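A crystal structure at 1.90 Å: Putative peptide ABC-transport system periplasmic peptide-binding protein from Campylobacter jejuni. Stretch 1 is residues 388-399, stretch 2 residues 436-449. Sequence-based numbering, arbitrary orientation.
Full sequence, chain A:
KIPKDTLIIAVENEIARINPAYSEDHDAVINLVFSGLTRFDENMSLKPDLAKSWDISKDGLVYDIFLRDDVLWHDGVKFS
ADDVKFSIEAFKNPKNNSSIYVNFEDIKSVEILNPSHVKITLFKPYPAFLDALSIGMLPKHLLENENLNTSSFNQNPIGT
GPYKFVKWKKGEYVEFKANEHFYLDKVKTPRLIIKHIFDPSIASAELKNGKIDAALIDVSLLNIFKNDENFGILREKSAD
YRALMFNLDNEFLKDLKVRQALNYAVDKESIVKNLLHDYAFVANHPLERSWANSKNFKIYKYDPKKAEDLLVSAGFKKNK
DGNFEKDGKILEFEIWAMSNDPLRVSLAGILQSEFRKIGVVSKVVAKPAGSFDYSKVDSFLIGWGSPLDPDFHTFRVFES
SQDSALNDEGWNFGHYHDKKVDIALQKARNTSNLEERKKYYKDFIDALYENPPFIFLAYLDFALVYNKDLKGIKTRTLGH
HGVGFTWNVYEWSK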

# COMPACT_ATOMS: atom_id res chain seq x y z
N LEU A 388 8.14 -4.30 -0.06
CA LEU A 388 9.04 -4.44 1.11
C LEU A 388 8.74 -5.71 1.92
O LEU A 388 8.06 -6.62 1.43
N ASP A 389 9.21 -5.76 3.17
CA ASP A 389 9.02 -6.95 4.01
C ASP A 389 7.57 -7.47 4.02
O ASP A 389 6.59 -6.68 4.09
N PRO A 390 7.41 -8.79 3.92
CA PRO A 390 6.05 -9.36 3.85
C PRO A 390 5.13 -9.00 5.02
O PRO A 390 3.92 -9.18 4.89
N ASP A 391 5.68 -8.55 6.14
CA ASP A 391 4.87 -8.12 7.28
C ASP A 391 4.01 -6.91 6.97
O ASP A 391 2.90 -6.80 7.49
N PHE A 392 4.50 -5.99 6.12
CA PHE A 392 3.90 -4.63 6.08
C PHE A 392 2.46 -4.53 5.55
O PHE A 392 1.63 -3.71 6.06
N HIS A 393 2.10 -5.31 4.52
CA HIS A 393 0.68 -5.27 4.17
C HIS A 393 -0.01 -6.59 4.56
O HIS A 393 -0.99 -7.01 3.98
N THR A 394 0.49 -7.26 5.59
CA THR A 394 -0.27 -8.42 6.02
C THR A 394 -0.72 -8.26 7.43
O THR A 394 -1.89 -8.56 7.73
N PHE A 395 0.15 -7.76 8.32
CA PHE A 395 -0.27 -7.64 9.69
C PHE A 395 -1.47 -6.67 9.89
O PHE A 395 -2.52 -7.04 10.49
N ARG A 396 -1.39 -5.46 9.36
CA ARG A 396 -2.50 -4.52 9.59
C ARG A 396 -3.74 -4.94 8.80
O ARG A 396 -4.83 -4.39 9.04
N VAL A 397 -3.55 -5.84 7.84
CA VAL A 397 -4.69 -6.18 6.92
C VAL A 397 -5.54 -7.39 7.38
O VAL A 397 -6.78 -7.36 7.24
N PHE A 398 -4.88 -8.42 7.91
CA PHE A 398 -5.52 -9.73 8.22
C PHE A 398 -5.58 -10.04 9.70
O PHE A 398 -6.36 -10.88 10.13
N GLU A 399 -4.69 -9.44 10.49
CA GLU A 399 -4.66 -9.85 11.87
C GLU A 399 -5.83 -9.32 12.68
O GLU A 399 -6.32 -8.17 12.48
N GLU A 436 12.73 -20.24 8.77
CA GLU A 436 11.64 -20.31 9.71
C GLU A 436 10.53 -19.34 9.32
O GLU A 436 9.36 -19.72 9.33
N ARG A 437 10.91 -18.11 8.98
CA ARG A 437 9.97 -17.09 8.52
C ARG A 437 9.15 -17.62 7.35
O ARG A 437 7.93 -17.51 7.32
N LYS A 438 9.83 -18.26 6.40
CA LYS A 438 9.14 -18.77 5.23
C LYS A 438 8.12 -19.83 5.65
O LYS A 438 7.02 -19.87 5.10
N LYS A 439 8.47 -20.64 6.64
CA LYS A 439 7.57 -21.68 7.15
C LYS A 439 6.28 -21.09 7.69
O LYS A 439 5.20 -21.57 7.39
N TYR A 440 6.40 -20.05 8.50
CA TYR A 440 5.25 -19.40 9.10
C TYR A 440 4.39 -18.67 8.05
O TYR A 440 3.14 -18.67 8.11
N TYR A 441 5.05 -18.04 7.08
CA TYR A 441 4.31 -17.42 5.97
C TYR A 441 3.61 -18.51 5.18
O TYR A 441 2.50 -18.31 4.75
N LYS A 442 4.21 -19.71 5.06
CA LYS A 442 3.45 -20.79 4.43
C LYS A 442 2.20 -21.15 5.25
O LYS A 442 1.10 -21.29 4.68
N ASP A 443 2.32 -21.23 6.57
CA ASP A 443 1.15 -21.46 7.44
C ASP A 443 0.08 -20.37 7.22
O ASP A 443 -1.11 -20.65 7.09
N PHE A 444 0.54 -19.14 7.15
CA PHE A 444 -0.34 -18.03 6.90
C PHE A 444 -1.12 -18.17 5.56
O PHE A 444 -2.37 -18.04 5.52
N ILE A 445 -0.37 -18.43 4.49
CA ILE A 445 -0.92 -18.64 3.15
C ILE A 445 -1.92 -19.82 3.13
O ILE A 445 -3.01 -19.74 2.54
N ASP A 446 -1.55 -20.92 3.79
CA ASP A 446 -2.42 -22.08 3.86
C ASP A 446 -3.67 -21.78 4.65
O ASP A 446 -4.74 -22.26 4.28
N ALA A 447 -3.52 -21.04 5.74
CA ALA A 447 -4.69 -20.64 6.57
C ALA A 447 -5.65 -19.75 5.81
O ALA A 447 -6.87 -19.84 6.02
N LEU A 448 -5.10 -18.83 5.01
CA LEU A 448 -5.92 -17.98 4.15
C LEU A 448 -6.74 -18.80 3.18
O LEU A 448 -7.87 -18.46 2.93
N TYR A 449 -6.17 -19.85 2.62
CA TYR A 449 -6.89 -20.70 1.68
C TYR A 449 -8.06 -21.38 2.41
O TYR A 449 -9.14 -21.52 1.84

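The rule of this contact is a polar clamp at one end and a small apolar seam at the other, set against one side of a regular helix. From stretch 2, Arg437, Tyr441, Phe444 and Leu448 point toward stretch 1, at the three- and four-residue spacing that keeps side chains on a common helical face.

Leu388 lies out of reach, so the contact opens with Asp389. Its CA-to-CB bond runs sideways, but chi1 t brings the carboxylate to Arg437 (chi1 m) in a two-pronged salt bridge: Arg437 NH1 donates to Asp389 OD2 at 2.7 Å and Arg437 NH2 to Asp389 OD1 at 3.0 Å. The same Asp389 OD1 accepts from the backbone N of Asp391 at 3.0 Å, so one carboxylate both grips the helix and braces its own turn, a type I turn from Asp389 to Phe392.

Pro390 points toward the helix and lies over one face of the Tyr441 ring (chi1 m), its CB 4.2 Å from the ring centroid in a CH-pi contact. Pro390 CG also sits over a face of the Arg437 guanidinium, while Asp389 approaches that group near its plane. Asp391, chi1 t and sideways, adds a water link: the water donates to Asp391 OD1 at 3.1 Å and accepts from Tyr441 OH at 2.8 Å.

Phe392 and His393 stay out of reach. Thr394 returns to the contact in rotamer p; its OG1 donates to Pro390 O at 2.8 Å, while its methyl CG2 lies 3.8 Å from Phe444 CE2.

The next inward residue is Phe398, chi1 m, four positions on. Its CD2 meets Phe444 CZ at 3.6 Å, near the plane of the Phe444 ring (chi1 t); the two ring planes are inclined at 59°. Leu448, chi1 m, covers one face of the Phe398 ring with CD1.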

# COMPACT_ATOMS: atom_id res chain seq x y z
CB LEU A 388 8.94 -3.19 1.98
CG LEU A 388 9.28 -1.93 1.18
CD1 LEU A 388 9.35 -0.78 2.13
CD2 LEU A 388 10.56 -2.07 0.37
CB ASP A 389 9.51 -6.66 5.45
CG ASP A 389 9.62 -7.91 6.27
OD1 ASP A 389 8.58 -8.39 6.79
OD2 ASP A 389 10.75 -8.47 6.32
CB PRO A 390 6.30 -10.87 3.84
CG PRO A 390 7.73 -11.05 4.35
CD PRO A 390 8.45 -9.84 3.78
CB ASP A 391 5.81 -7.79 8.49
CG ASP A 391 5.02 -7.43 9.79
OD1 ASP A 391 4.17 -8.23 10.24
OD2 ASP A 391 5.24 -6.34 10.37
CB PHE A 392 4.81 -3.70 5.27
CG PHE A 392 6.09 -3.36 5.98
CD1 PHE A 392 6.17 -3.46 7.34
CD2 PHE A 392 7.24 -3.02 5.26
CE1 PHE A 392 7.39 -3.17 8.02
CE2 PHE A 392 8.44 -2.74 5.93
CZ PHE A 392 8.51 -2.82 7.31
CB HIS A 393 0.49 -4.96 2.68
CG HIS A 393 0.75 -3.52 2.36
ND1 HIS A 393 0.13 -2.85 1.32
CD2 HIS A 393 1.52 -2.59 2.99
CE1 HIS A 393 0.55 -1.60 1.29
NE2 HIS A 393 1.37 -1.40 2.31
CB THR A 394 0.51 -9.78 5.88
OG1 THR A 394 1.74 -9.70 6.60
CG2 THR A 394 0.80 -10.16 4.43
CB PHE A 395 0.91 -7.23 10.59
CG PHE A 395 0.66 -7.45 12.09
CD1 PHE A 395 0.88 -8.68 12.65
CD2 PHE A 395 0.15 -6.41 12.89
CE1 PHE A 395 0.66 -8.89 14.06
CE2 PHE A 395 -0.11 -6.61 14.29
CZ PHE A 395 0.14 -7.85 14.86
CB ARG A 396 -2.14 -3.08 9.17
CG ARG A 396 -1.23 -2.41 10.23
CD ARG A 396 -0.56 -1.13 9.69
NE ARG A 396 0.52 -1.49 8.77
CZ ARG A 396 1.36 -0.61 8.21
NH1 ARG A 396 2.32 -1.05 7.41
NH2 ARG A 396 1.25 0.69 8.44
CB VAL A 397 -4.16 -6.42 5.50
CG1 VAL A 397 -5.28 -6.99 4.50
CG2 VAL A 397 -3.60 -5.16 4.93
CB PHE A 398 -4.75 -10.86 7.53
CG PHE A 398 -4.71 -10.71 6.00
CD1 PHE A 398 -5.86 -10.91 5.26
CD2 PHE A 398 -3.54 -10.35 5.35
CE1 PHE A 398 -5.84 -10.75 3.85
CE2 PHE A 398 -3.50 -10.18 3.96
CZ PHE A 398 -4.66 -10.39 3.21
CB GLU A 399 -3.28 -9.45 12.48
CG GLU A 399 -2.67 -10.45 13.45
CD GLU A 399 -3.00 -10.03 14.84
OE1 GLU A 399 -2.67 -10.77 15.79
OE2 GLU A 399 -3.55 -8.90 15.00
CB GLU A 436 12.14 -19.98 11.12
CG GLU A 436 12.46 -21.18 11.94
CD GLU A 436 12.54 -20.84 13.41
OE1 GLU A 436 11.51 -21.02 14.11
OE2 GLU A 436 13.60 -20.39 13.86
CB ARG A 437 10.69 -15.81 8.07
CG ARG A 437 11.25 -14.91 9.17
CD ARG A 437 11.42 -13.47 8.67
NE ARG A 437 10.19 -12.67 8.82
CZ ARG A 437 10.03 -11.43 8.34
NH1 ARG A 437 11.02 -10.84 7.68
NH2 ARG A 437 8.88 -10.78 8.53
CB LYS A 438 10.13 -19.32 4.24
CG LYS A 438 10.96 -18.22 3.63
CD LYS A 438 11.77 -18.75 2.48
CE LYS A 438 12.58 -17.65 1.88
NZ LYS A 438 13.61 -18.19 0.95
CB LYS A 439 8.25 -22.50 8.24
CG LYS A 439 7.41 -23.63 8.79
CD LYS A 439 7.89 -24.00 10.21
CE LYS A 439 6.86 -24.90 10.96
NZ LYS A 439 5.42 -24.43 10.97
CB TYR A 440 5.75 -18.45 10.17
CG TYR A 440 6.41 -19.18 11.33
CD1 TYR A 440 5.91 -20.40 11.80
CD2 TYR A 440 7.53 -18.66 11.95
CE1 TYR A 440 6.50 -21.07 12.89
CE2 TYR A 440 8.14 -19.32 13.02
CZ TYR A 440 7.62 -20.51 13.48
OH TYR A 440 8.25 -21.13 14.53
CB TYR A 441 5.26 -16.57 5.07
CG TYR A 441 5.57 -15.29 5.77
CD1 TYR A 441 4.53 -14.50 6.24
CD2 TYR A 441 6.88 -14.92 6.06
CE1 TYR A 441 4.77 -13.36 6.93
CE2 TYR A 441 7.13 -13.76 6.76
CZ TYR A 441 6.07 -12.98 7.17
OH TYR A 441 6.26 -11.83 7.87
CB LYS A 442 4.33 -22.02 4.22
CG LYS A 442 3.59 -23.20 3.59
CD LYS A 442 4.38 -24.49 3.74
CE LYS A 442 3.92 -25.58 2.80
NZ LYS A 442 2.62 -26.22 3.22
CB ASP A 443 1.57 -21.46 8.92
CG ASP A 443 2.37 -22.69 9.30
OD1 ASP A 443 2.28 -23.70 8.60
OD2 ASP A 443 3.12 -22.64 10.31
CB PHE A 444 0.51 -16.75 6.92
CG PHE A 444 -0.18 -15.55 6.31
CD1 PHE A 444 -1.32 -15.05 6.87
CD2 PHE A 444 0.34 -14.92 5.18
CE1 PHE A 444 -1.96 -13.95 6.34
CE2 PHE A 444 -0.29 -13.83 4.64
CZ PHE A 444 -1.45 -13.33 5.21
CB ILE A 445 0.24 -18.93 2.13
CG1 ILE A 445 1.07 -17.66 1.92
CG2 ILE A 445 -0.28 -19.42 0.80
CD1 ILE A 445 2.37 -17.90 1.18
CB ASP A 446 -1.70 -23.28 4.48
CG ASP A 446 -0.62 -23.85 3.61
OD1 ASP A 446 -0.65 -23.69 2.36
OD2 ASP A 446 0.30 -24.46 4.18
CB ALA A 447 -4.25 -19.92 7.84
CB LEU A 448 -5.08 -16.98 3.34
CG LEU A 448 -4.58 -15.70 4.03
CD1 LEU A 448 -3.96 -14.77 2.95
CD2 LEU A 448 -5.61 -14.97 4.84
CB TYR A 449 -5.99 -21.78 1.02
CG TYR A 449 -6.85 -22.82 0.30
CD1 TYR A 449 -7.36 -22.59 -0.98
CD2 TYR A 449 -7.22 -24.01 0.95
CE1 TYR A 449 -8.18 -23.50 -1.60
CE2 TYR A 449 -8.05 -24.93 0.32
CZ TYR A 449 -8.53 -24.67 -0.95
OH TYR A 449 -9.35 -25.58 -1.59
O HOH W 1 4.07 -11.22 9.51